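Local coordinates for protein minor fimbrium tip subunit Mfa3 (PDB 5NF4) that forms part of the tip of the minor fimbriae, surface filaments through which Porphyromonas gingivalis adheres to host cells and other bacteria and builds biofilm, at residues A[42-47]-A[177-182]; A[72-77]-A[111-116]; A[86-91]-A[100-105]; A[163-168]-A[188-193]. One frame throughout, in Å; residues are numbered along the deposited sequence.

All four contacts lie in the N-terminal beta-sandwich domain, on the same side of the chain's centre. Contact 3 is nested along the chain inside contact 2, and contact 2 inside contact 1; contact 4 opens after contact 2 closes and crosses contact 1, with which it shares strand 180-205. Neighbouring centres are close: about 10 Å from contact 3 to contacts 1 and 2, and about 9 Å between contacts 2 and 4. Phe113 of contact 2 stacks on Phe182 of contact 1. Strand 41-49, nearly all of it propeptide, is hydrogen-bonded on both edges, to strand 99-106 of contact 3 and to strand 180-205.

Contact 1: residues A[42-47]-A[177-182]; sequences YLLVNA and TQPLPF
Leu180 O is approached by two donors of the propeptide segment 42-47: Leu44 N gives it a hydrogen bond of 2.8 Å from above the carbonyl plane, and Leu43 CA adds a weaker C-H...O contact at 3.2 Å. This is a short parallel beta pairing in the N-terminal beta-sandwich, and it ties strand 41-49 to the start of strand 180-205. Leu180 N in turn donates to Tyr42 O at 2.7 Å, and Phe182 N to Leu44 O at 2.9 Å. Leu44 therefore uses both its N-H and its carbonyl across the contact and spans Pro181, a residue that has no amide hydrogen to offer.

The side chains divide between the two faces. Pro179 lays its ring against Leu44, CG meeting Leu44 CB at 3.7 Å, while its CB rests near Tyr42 CB. On the other face, Leu43 CD1 reaches Phe182 CD1 at 3.9 Å; the Phe182 ring swings away from the strand because its CG stands anti to the backbone N (chi1 177°), and it goes on to stack with Phe113 in the core. Val45 CG2 packs near Phe182 CB. The other edge of 42-47 bonds to strand 99-106, so losing this segment would probably expose the backbone edges of two strands, consistent with the strand-exchange assembly proposed for fimbrillins. At the next step a water stands in for a direct bond, accepting from Asn46 N and donating to Phe182 O, both at 2.9 Å, before Val190 N bonds directly to Asn46 O.

Contact 2: residues A[72-77]-A[111-116]; sequences LAMLVF and RDFFFV
Strands 72-77 and 111-116 run antiparallel at 163°, their axes 4.7 Å apart, with Ala73-Val116, Leu75-Phe114 and Phe77-Asp112 as hydrogen-bonded pairs and Met74-Phe115 and Val76-Phe113 as non-hydrogen-bonded ones between them. They form the centre of one sheet of the N-terminal beta-sandwich, and every residue of the two segments is buried. Six N-H...O bonds hold the backbones together.

Leu72, Met74, Val76, Phe113 and Phe115 share the face turned to the sandwich interior. Met74 runs alongside Phe115 and packs tightly on it: Met74 CG comes within 3.3 Å of Phe115 CE2. An extended chi1 (-177°) and chi2 carry SD out over this face, where it makes two Met-aromatic contacts, one oblique to the Phe115 ring, 4.4 Å from SD to its centroid, and one at the edge of Phe113. Phe113 also touches Leu43 of the propeptide.

On the opposite face, the Phe77 and Phe114 ring planes stand nearly perpendicular, Phe77 CD1 touching Phe114 CE1 at 3.7 Å, and both rings pack on Met135 of helix 132-140. Helix 122-126 covers Ala73, Leu75 and Val116. Asp112 on this face is held through OD1 by Ser79 OG and Asn167 N. At the end of the pair, Arg111 forms a salt bridge with Asp78 while its CG rests 3.7 Å from Val76 CG1. That same methyl makes a CH-pi contact, standing 3.9 Å from the centroid of the Phe113 ring and only 6° off its normal.

Contact 3: residues A[86-91]-A[100-105]; sequences AEHFSS and YVFTVK
His88 reaches from strand 84-91 toward Phe102, and its side chain meets the phenyl ring at every step. CB lies 3.8 Å from Phe102 CE1, and CG comes down on that same atom at 3.5 Å. Further out, ND1 and CE1 both sit above Phe102 CD1, CD2 lies over the CD1-CE1 side, and NE2, on the far side of the imidazole, is 3.7 Å from Phe102 CG. The two rings make a face-to-face stack, with centroids 3.9 Å apart and planes at 5°; the side chains come from facing strands and overlap at their rings. Phe102 is set for this by a chi1 of 59°, which places CG between the backbone N and the carbonyl carbon.

Next along the strand, Ser90 turns CB onto one face of Tyr100, 3.9 Å from the ring centroid in a CH-pi contact, while its OG approaches Phe102 CD2 at 3.8 Å. The Tyr100 hydroxyl bonds to Val69 O. At the other end, Ala86 CB touches Val104 CG2 at 4.1 Å.

No hydrogen bond joins the segments. Their axes pass 7.8 Å apart, nearly antiparallel, and each strand has its backbone partner elsewhere, 84-91 on strand 71-78 and 99-106 on strand 41-49. Two strands, each hydrogen-bonded to a different neighbour and meeting through side chains alone, fit the packing of facing sheets in a beta-sandwich.

Contact 4: residues A[163-168]-A[188-193]; sequences RMYSNQ and NNVKLQ. With SO4 (sulfate ion), chain D.
Lys191 meets strand 163-166 through both of its backbone polar atoms, each bonded to a side chain. Arg163 NH1 donates to Lys191 O at 3.0 Å, on a carbonyl lone pair and nearly in the guanidinium plane, and Lys191 N donates to Tyr165 OH at 3.2 Å. This is the packed half of the contact, where the widely splayed strands of a beta hairpin are bridged by long side chains. A bend at chi2 (74°) carries the Arg163 guanidinium back beside Lys191 O. Tyr165 OH lies over one face of that group and Gln193 NE2 over the opposite one, 3.7 Å from Arg163 NE, with the amide and guanidinium planes 18° apart. The edge of the Tyr165 ring rests on Val190, CE2 lying 4.0 Å from CG1.

The solvent side is built by 188-193 alone. Asn188, Asn189 and Lys191 gather round a sulfate, probably from the crystallisation liquor, which does not bridge to 163-168. Asn188 N points almost straight at O3 (3.2 Å, 177° at the hydrogen), Asn188 ND2 donates to O4 and Asn189 ND2 to O2, the last at a doubtfully short distance, and Lys191 NZ holds O1 at 2.9 Å. The single ammonium is shared with Glu187 in a salt bridge, so anion binding probably rests mainly on amide donors; the sulfate by itself does not establish a natural ligand.

Contact 1: residues A[42-47]-A[177-182]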
# COMPACT_ATOMS: atom_id res chain seq x y z
N TYR A 42 12.85 23.49 -17.30
CA TYR A 42 12.00 23.77 -16.13
C TYR A 42 10.78 22.89 -16.25
O TYR A 42 10.03 22.98 -17.23
CB TYR A 42 11.62 25.23 -16.05
CG TYR A 42 12.81 26.13 -15.89
CD1 TYR A 42 13.58 26.48 -16.99
CD2 TYR A 42 13.18 26.60 -14.65
CE1 TYR A 42 14.68 27.30 -16.84
CE2 TYR A 42 14.28 27.41 -14.49
CZ TYR A 42 15.03 27.76 -15.58
OH TYR A 42 16.11 28.57 -15.40
N LEU A 43 10.59 22.06 -15.23
CA LEU A 43 9.52 21.08 -15.17
C LEU A 43 8.54 21.44 -14.09
O LEU A 43 8.95 21.74 -12.98
CB LEU A 43 10.05 19.68 -14.83
CG LEU A 43 10.67 18.79 -15.87
CD1 LEU A 43 10.87 17.41 -15.25
CD2 LEU A 43 9.79 18.74 -17.08
N LEU A 44 7.25 21.38 -14.41
CA LEU A 44 6.18 21.50 -13.44
C LEU A 44 5.73 20.11 -13.01
O LEU A 44 5.22 19.34 -13.82
CB LEU A 44 5.00 22.27 -14.02
CG LEU A 44 3.90 22.58 -13.01
CD1 LEU A 44 4.40 23.51 -11.93
CD2 LEU A 44 2.70 23.19 -13.71
N VAL A 45 5.95 19.80 -11.73
CA VAL A 45 5.66 18.48 -11.19
C VAL A 45 4.35 18.63 -10.43
O VAL A 45 4.21 19.53 -9.59
CB VAL A 45 6.80 17.98 -10.27
CG1 VAL A 45 6.41 16.68 -9.53
CG2 VAL A 45 8.05 17.73 -11.09
N ASN A 46 3.36 17.80 -10.79
CA ASN A 46 2.12 17.70 -10.02
C ASN A 46 1.95 16.29 -9.50
O ASN A 46 1.89 15.35 -10.30
CB ASN A 46 0.91 18.09 -10.85
CG ASN A 46 -0.28 18.49 -9.99
OD1 ASN A 46 -0.57 17.86 -8.97
ND2 ASN A 46 -0.94 19.56 -10.36
N ALA A 47 1.90 16.16 -8.18
CA ALA A 47 1.91 14.87 -7.49
C ALA A 47 0.74 14.77 -6.53
O ALA A 47 0.30 15.77 -5.96
CB ALA A 47 3.22 14.68 -6.75
N THR A 177 8.85 30.65 -14.88
CA THR A 177 7.46 31.08 -14.73
C THR A 177 6.50 30.32 -15.65
O THR A 177 5.30 30.27 -15.39
CB THR A 177 7.31 32.60 -14.97
OG1 THR A 177 7.93 32.96 -16.21
CG2 THR A 177 7.93 33.38 -13.83
N GLN A 178 7.04 29.74 -16.72
CA GLN A 178 6.25 28.94 -17.65
C GLN A 178 6.92 27.57 -17.90
O GLN A 178 7.44 27.32 -19.00
CB GLN A 178 6.08 29.67 -18.98
CG GLN A 178 5.24 30.92 -18.89
CD GLN A 178 3.79 30.61 -18.60
OE1 GLN A 178 3.09 30.01 -19.42
NE2 GLN A 178 3.33 31.00 -17.41
N PRO A 179 6.92 26.70 -16.89
CA PRO A 179 7.62 25.41 -17.01
C PRO A 179 6.87 24.42 -17.89
O PRO A 179 5.68 24.55 -18.14
CB PRO A 179 7.70 24.91 -15.57
CG PRO A 179 6.54 25.57 -14.89
CD PRO A 179 6.38 26.91 -15.53
N LEU A 180 7.59 23.41 -18.36
CA LEU A 180 6.97 22.30 -19.08
C LEU A 180 6.33 21.32 -18.09
O LEU A 180 6.99 20.91 -17.15
CB LEU A 180 8.02 21.57 -19.92
CG LEU A 180 8.83 22.44 -20.89
CD1 LEU A 180 9.97 21.63 -21.50
CD2 LEU A 180 7.93 23.01 -21.95
N PRO A 181 5.05 20.94 -18.30
CA PRO A 181 4.46 19.94 -17.41
C PRO A 181 5.17 18.61 -17.51
O PRO A 181 5.41 18.09 -18.61
CB PRO A 181 3.01 19.83 -17.90
CG PRO A 181 2.94 20.57 -19.19
CD PRO A 181 4.06 21.54 -19.21
N PHE A 182 5.55 18.08 -16.37
CA PHE A 182 6.12 16.73 -16.29
C PHE A 182 5.01 15.71 -16.52
O PHE A 182 4.01 15.69 -15.80
CB PHE A 182 6.79 16.50 -14.93
CG PHE A 182 7.34 15.12 -14.74
CD1 PHE A 182 8.18 14.56 -15.67
CD2 PHE A 182 7.04 14.40 -13.61
CE1 PHE A 182 8.70 13.30 -15.49
CE2 PHE A 182 7.56 13.13 -13.40
CZ PHE A 182 8.38 12.58 -14.35
O HOH W 1 3.52 15.95 -12.99

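Contact 2: residues A[72-77]-A[111-116]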
# COMPACT_ATOMS: atom_id res chain seq x y z
N LEU A 72 7.01 15.07 0.88
CA LEU A 72 7.27 14.43 -0.39
C LEU A 72 8.68 14.74 -0.87
O LEU A 72 9.01 15.90 -1.08
CB LEU A 72 6.25 14.91 -1.43
CG LEU A 72 6.45 14.34 -2.84
CD1 LEU A 72 6.22 12.83 -2.84
CD2 LEU A 72 5.55 15.05 -3.84
N ALA A 73 9.49 13.71 -1.04
CA ALA A 73 10.82 13.86 -1.61
C ALA A 73 10.81 13.37 -3.04
O ALA A 73 10.23 12.34 -3.36
CB ALA A 73 11.85 13.10 -0.82
N MET A 74 11.46 14.15 -3.91
CA MET A 74 11.65 13.75 -5.28
C MET A 74 13.15 13.71 -5.50
O MET A 74 13.82 14.69 -5.17
CB MET A 74 11.00 14.74 -6.27
CG MET A 74 11.14 14.26 -7.72
SD MET A 74 10.66 15.49 -8.94
CE MET A 74 12.00 16.65 -8.65
N LEU A 75 13.64 12.61 -6.05
CA LEU A 75 15.06 12.48 -6.40
C LEU A 75 15.15 11.98 -7.84
O LEU A 75 14.46 11.02 -8.24
CB LEU A 75 15.79 11.56 -5.43
CG LEU A 75 15.81 11.99 -3.96
CD1 LEU A 75 14.65 11.34 -3.23
CD2 LEU A 75 17.17 11.66 -3.28
N VAL A 76 15.99 12.64 -8.63
CA VAL A 76 16.08 12.43 -10.07
C VAL A 76 17.51 12.07 -10.43
O VAL A 76 18.47 12.71 -9.95
CB VAL A 76 15.63 13.69 -10.86
CG1 VAL A 76 15.46 13.29 -12.33
CG2 VAL A 76 14.35 14.28 -10.27
N PHE A 77 17.67 11.01 -11.19
CA PHE A 77 18.98 10.51 -11.56
C PHE A 77 19.13 10.30 -13.05
O PHE A 77 18.17 9.97 -13.74
CB PHE A 77 19.27 9.17 -10.86
CG PHE A 77 19.20 9.27 -9.37
CD1 PHE A 77 17.97 9.15 -8.73
CD2 PHE A 77 20.33 9.52 -8.61
CE1 PHE A 77 17.86 9.30 -7.39
CE2 PHE A 77 20.20 9.64 -7.20
CZ PHE A 77 18.98 9.52 -6.62
N ARG A 111 16.03 10.30 -17.62
CA ARG A 111 16.01 10.44 -16.16
C ARG A 111 15.10 9.44 -15.49
O ARG A 111 14.03 9.09 -15.99
CB ARG A 111 15.57 11.87 -15.76
CG ARG A 111 16.69 12.92 -15.79
CD ARG A 111 17.00 13.48 -17.20
NE ARG A 111 18.10 14.41 -17.09
CZ ARG A 111 19.38 14.06 -17.10
NH1 ARG A 111 19.75 12.79 -17.28
NH2 ARG A 111 20.30 14.98 -16.97
N ASP A 112 15.58 8.95 -14.35
CA ASP A 112 14.80 8.12 -13.44
C ASP A 112 14.30 8.99 -12.27
O ASP A 112 15.11 9.61 -11.59
CB ASP A 112 15.65 6.98 -12.91
CG ASP A 112 15.96 5.91 -13.95
OD1 ASP A 112 15.70 6.03 -15.16
OD2 ASP A 112 16.46 4.86 -13.49
N PHE A 113 12.99 9.04 -12.05
CA PHE A 113 12.37 9.89 -11.03
C PHE A 113 11.91 8.99 -9.88
O PHE A 113 11.24 8.00 -10.12
CB PHE A 113 11.16 10.62 -11.56
CG PHE A 113 11.48 11.73 -12.53
CD1 PHE A 113 11.92 11.46 -13.83
CD2 PHE A 113 11.28 13.05 -12.15
CE1 PHE A 113 12.18 12.50 -14.70
CE2 PHE A 113 11.54 14.07 -13.01
CZ PHE A 113 11.99 13.80 -14.29
N PHE A 114 12.23 9.38 -8.66
CA PHE A 114 11.81 8.64 -7.47
C PHE A 114 11.03 9.60 -6.58
O PHE A 114 11.51 10.67 -6.27
CB PHE A 114 12.99 8.06 -6.68
CG PHE A 114 13.77 7.03 -7.42
CD1 PHE A 114 14.68 7.43 -8.41
CD2 PHE A 114 13.63 5.68 -7.15
CE1 PHE A 114 15.43 6.49 -9.10
CE2 PHE A 114 14.39 4.73 -7.83
CZ PHE A 114 15.29 5.16 -8.84
N PHE A 115 9.86 9.15 -6.13
CA PHE A 115 9.01 9.93 -5.26
C PHE A 115 8.73 9.11 -4.00
O PHE A 115 8.31 7.96 -4.09
CB PHE A 115 7.68 10.30 -5.92
CG PHE A 115 7.83 11.26 -7.08
CD1 PHE A 115 8.07 10.79 -8.36
CD2 PHE A 115 7.76 12.61 -6.86
CE1 PHE A 115 8.20 11.66 -9.42
CE2 PHE A 115 7.90 13.52 -7.92
CZ PHE A 115 8.12 13.04 -9.20
N VAL A 116 8.99 9.72 -2.85
CA VAL A 116 8.82 9.07 -1.54
C VAL A 116 8.05 10.02 -0.62
O VAL A 116 8.49 11.14 -0.40
CB VAL A 116 10.19 8.70 -0.91
CG1 VAL A 116 10.01 8.08 0.44
CG2 VAL A 116 10.92 7.69 -1.82

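Contact 3: residues A[86-91]-A[100-105]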
# COMPACT_ATOMS: atom_id res chain seq x y z
N ALA A 86 18.77 16.09 -9.90
CA ALA A 86 17.85 17.05 -9.29
C ALA A 86 17.24 16.41 -8.06
O ALA A 86 17.17 15.20 -7.97
CB ALA A 86 16.74 17.46 -10.26
N GLU A 87 16.80 17.23 -7.11
CA GLU A 87 16.03 16.70 -5.99
C GLU A 87 15.21 17.83 -5.41
O GLU A 87 15.51 19.03 -5.60
CB GLU A 87 16.94 16.05 -4.95
CG GLU A 87 17.83 16.97 -4.18
CD GLU A 87 18.77 16.21 -3.23
OE1 GLU A 87 18.69 14.97 -3.14
OE2 GLU A 87 19.60 16.87 -2.57
N HIS A 88 14.14 17.46 -4.73
CA HIS A 88 13.22 18.44 -4.20
C HIS A 88 12.54 17.87 -2.98
O HIS A 88 12.23 16.69 -2.95
CB HIS A 88 12.16 18.83 -5.23
CG HIS A 88 11.26 19.91 -4.76
ND1 HIS A 88 11.47 21.23 -5.07
CD2 HIS A 88 10.18 19.88 -3.95
CE1 HIS A 88 10.53 21.97 -4.50
NE2 HIS A 88 9.75 21.17 -3.79
N PHE A 89 12.30 18.73 -1.99
CA PHE A 89 11.56 18.27 -0.81
C PHE A 89 10.39 19.20 -0.52
O PHE A 89 10.52 20.44 -0.55
CB PHE A 89 12.49 18.17 0.40
CG PHE A 89 11.81 17.68 1.63
CD1 PHE A 89 11.54 16.35 1.78
CD2 PHE A 89 11.40 18.58 2.61
CE1 PHE A 89 10.89 15.87 2.95
CE2 PHE A 89 10.75 18.13 3.76
CZ PHE A 89 10.48 16.79 3.91
N SER A 90 9.21 18.62 -0.31
CA SER A 90 8.01 19.41 0.03
C SER A 90 7.46 18.95 1.36
O SER A 90 7.55 17.78 1.67
CB SER A 90 6.91 19.27 -1.02
OG SER A 90 7.40 19.39 -2.34
N SER A 91 6.89 19.88 2.10
CA SER A 91 6.18 19.52 3.32
C SER A 91 5.00 20.46 3.51
O SER A 91 4.97 21.58 2.98
CB SER A 91 7.13 19.55 4.53
OG SER A 91 7.64 20.84 4.75
N TYR A 100 0.86 18.15 -4.28
CA TYR A 100 1.95 19.11 -4.35
C TYR A 100 2.15 19.51 -5.79
O TYR A 100 2.12 18.67 -6.67
CB TYR A 100 3.25 18.53 -3.77
CG TYR A 100 3.20 18.45 -2.27
CD1 TYR A 100 3.39 19.59 -1.49
CD2 TYR A 100 2.90 17.27 -1.63
CE1 TYR A 100 3.32 19.52 -0.11
CE2 TYR A 100 2.83 17.19 -0.27
CZ TYR A 100 3.04 18.31 0.49
OH TYR A 100 2.95 18.23 1.87
N VAL A 101 2.30 20.80 -6.02
CA VAL A 101 2.70 21.26 -7.33
C VAL A 101 3.90 22.19 -7.14
O VAL A 101 3.87 23.11 -6.32
CB VAL A 101 1.52 21.95 -8.05
CG1 VAL A 101 0.95 23.04 -7.20
CG2 VAL A 101 1.97 22.52 -9.41
N PHE A 102 4.97 21.92 -7.89
CA PHE A 102 6.19 22.73 -7.77
C PHE A 102 7.01 22.68 -9.06
O PHE A 102 6.88 21.75 -9.85
CB PHE A 102 7.03 22.25 -6.59
CG PHE A 102 7.46 20.80 -6.66
CD1 PHE A 102 8.63 20.41 -7.32
CD2 PHE A 102 6.70 19.81 -6.05
CE1 PHE A 102 9.02 19.07 -7.38
CE2 PHE A 102 7.08 18.49 -6.10
CZ PHE A 102 8.25 18.10 -6.76
N THR A 103 7.89 23.66 -9.22
CA THR A 103 8.76 23.72 -10.39
C THR A 103 10.19 23.31 -10.04
O THR A 103 10.70 23.70 -9.01
CB THR A 103 8.73 25.12 -10.93
OG1 THR A 103 7.38 25.45 -11.25
CG2 THR A 103 9.60 25.23 -12.18
N VAL A 104 10.83 22.51 -10.90
CA VAL A 104 12.22 22.10 -10.71
C VAL A 104 13.02 22.43 -11.99
O VAL A 104 12.50 22.35 -13.10
CB VAL A 104 12.35 20.59 -10.40
CG1 VAL A 104 11.93 19.75 -11.59
CG2 VAL A 104 13.77 20.25 -10.04
N LYS A 105 14.28 22.82 -11.80
CA LYS A 105 15.19 23.09 -12.93
C LYS A 105 16.21 21.94 -13.02
O LYS A 105 16.73 21.50 -12.00
CB LYS A 105 15.90 24.41 -12.72
CG LYS A 105 16.93 24.77 -13.77
CD LYS A 105 17.58 26.10 -13.40
CE LYS A 105 19.01 26.20 -13.91
NZ LYS A 105 19.61 27.54 -13.61

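Contact 4: residues A[163-168]-A[188-193]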
# COMPACT_ATOMS: atom_id res chain seq x y z
N ARG A 163 6.41 6.31 -5.64
CA ARG A 163 6.25 5.97 -7.03
C ARG A 163 7.58 6.21 -7.71
O ARG A 163 8.33 7.09 -7.31
CB ARG A 163 5.14 6.81 -7.67
CG ARG A 163 4.68 6.31 -9.03
CD ARG A 163 3.84 5.07 -8.95
NE ARG A 163 3.59 4.62 -10.31
CZ ARG A 163 2.52 4.91 -11.02
NH1 ARG A 163 1.52 5.61 -10.51
NH2 ARG A 163 2.44 4.47 -12.27
N MET A 164 7.91 5.37 -8.68
CA MET A 164 9.10 5.62 -9.49
C MET A 164 8.81 5.44 -10.96
O MET A 164 7.99 4.60 -11.38
CB MET A 164 10.28 4.74 -9.02
CG MET A 164 10.17 3.27 -9.19
SD MET A 164 11.71 2.44 -8.67
CE MET A 164 12.71 2.74 -10.14
N TYR A 165 9.48 6.28 -11.76
CA TYR A 165 9.35 6.26 -13.21
C TYR A 165 10.75 6.20 -13.81
O TYR A 165 11.55 7.11 -13.59
CB TYR A 165 8.61 7.50 -13.70
CG TYR A 165 7.26 7.75 -13.07
CD1 TYR A 165 6.11 7.15 -13.57
CD2 TYR A 165 7.13 8.59 -11.98
CE1 TYR A 165 4.87 7.40 -13.00
CE2 TYR A 165 5.90 8.87 -11.43
CZ TYR A 165 4.78 8.27 -11.92
OH TYR A 165 3.55 8.53 -11.37
N SER A 166 11.03 5.17 -14.58
CA SER A 166 12.35 4.97 -15.14
C SER A 166 12.46 5.39 -16.61
O SER A 166 11.47 5.43 -17.36
CB SER A 166 12.74 3.50 -15.02
OG SER A 166 11.82 2.73 -15.74
N ASN A 167 13.68 5.72 -17.00
CA ASN A 167 14.01 6.09 -18.36
C ASN A 167 13.00 7.08 -18.99
O ASN A 167 12.47 6.84 -20.08
CB ASN A 167 14.13 4.82 -19.22
CG ASN A 167 14.90 5.07 -20.53
OD1 ASN A 167 15.70 6.01 -20.63
ND2 ASN A 167 14.67 4.23 -21.54
N GLN A 168 12.76 8.19 -18.31
CA GLN A 168 11.90 9.23 -18.84
C GLN A 168 12.68 10.18 -19.70
O GLN A 168 13.76 10.60 -19.33
CB GLN A 168 11.27 10.02 -17.70
CG GLN A 168 10.52 9.14 -16.73
CD GLN A 168 9.27 8.56 -17.33
OE1 GLN A 168 8.32 9.29 -17.60
NE2 GLN A 168 9.25 7.24 -17.55
N ASN A 188 -0.73 12.74 -16.71
CA ASN A 188 -0.71 14.16 -16.33
C ASN A 188 -0.16 14.42 -14.94
O ASN A 188 0.32 15.52 -14.64
CB ASN A 188 -2.11 14.75 -16.39
CG ASN A 188 -2.59 14.94 -17.80
OD1 ASN A 188 -1.83 15.36 -18.67
ND2 ASN A 188 -3.85 14.61 -18.04
N ASN A 189 -0.22 13.40 -14.09
CA ASN A 189 0.10 13.56 -12.69
C ASN A 189 1.02 12.45 -12.25
O ASN A 189 0.92 11.34 -12.75
CB ASN A 189 -1.16 13.49 -11.81
CG ASN A 189 -2.15 14.58 -12.12
OD1 ASN A 189 -1.97 15.73 -11.73
ND2 ASN A 189 -3.23 14.21 -12.82
N VAL A 190 1.86 12.76 -11.27
CA VAL A 190 2.53 11.75 -10.48
C VAL A 190 1.50 11.20 -9.50
O VAL A 190 0.90 11.97 -8.76
CB VAL A 190 3.74 12.33 -9.71
CG1 VAL A 190 4.31 11.32 -8.71
CG2 VAL A 190 4.81 12.74 -10.68
N LYS A 191 1.34 9.88 -9.47
CA LYS A 191 0.32 9.24 -8.66
C LYS A 191 1.02 8.32 -7.68
O LYS A 191 1.57 7.28 -8.05
CB LYS A 191 -0.67 8.46 -9.52
CG LYS A 191 -1.50 9.32 -10.47
CD LYS A 191 -1.84 8.54 -11.74
CE LYS A 191 -2.49 9.43 -12.79
NZ LYS A 191 -2.98 8.63 -13.95
N LEU A 192 1.00 8.73 -6.42
CA LEU A 192 1.73 8.01 -5.39
C LEU A 192 0.93 6.79 -4.98
O LEU A 192 -0.29 6.87 -4.91
CB LEU A 192 1.98 8.91 -4.19
CG LEU A 192 2.74 10.21 -4.53
CD1 LEU A 192 2.62 11.24 -3.41
CD2 LEU A 192 4.18 9.87 -4.79
N GLN A 193 1.62 5.69 -4.74
CA GLN A 193 0.96 4.46 -4.27
C GLN A 193 1.26 4.25 -2.82
O GLN A 193 2.43 4.27 -2.43
CB GLN A 193 1.43 3.25 -5.07
CG GLN A 193 0.90 3.28 -6.48
CD GLN A 193 1.60 2.29 -7.39
OE1 GLN A 193 2.48 1.55 -6.95
NE2 GLN A 193 1.21 2.28 -8.66
S SO4 D . -4.01 11.67 -15.22
O1 SO4 D . -4.94 10.73 -14.61
O2 SO4 D . -2.99 12.05 -14.25
O3 SO4 D . -3.38 11.06 -16.39
O4 SO4 D . -4.76 12.86 -15.63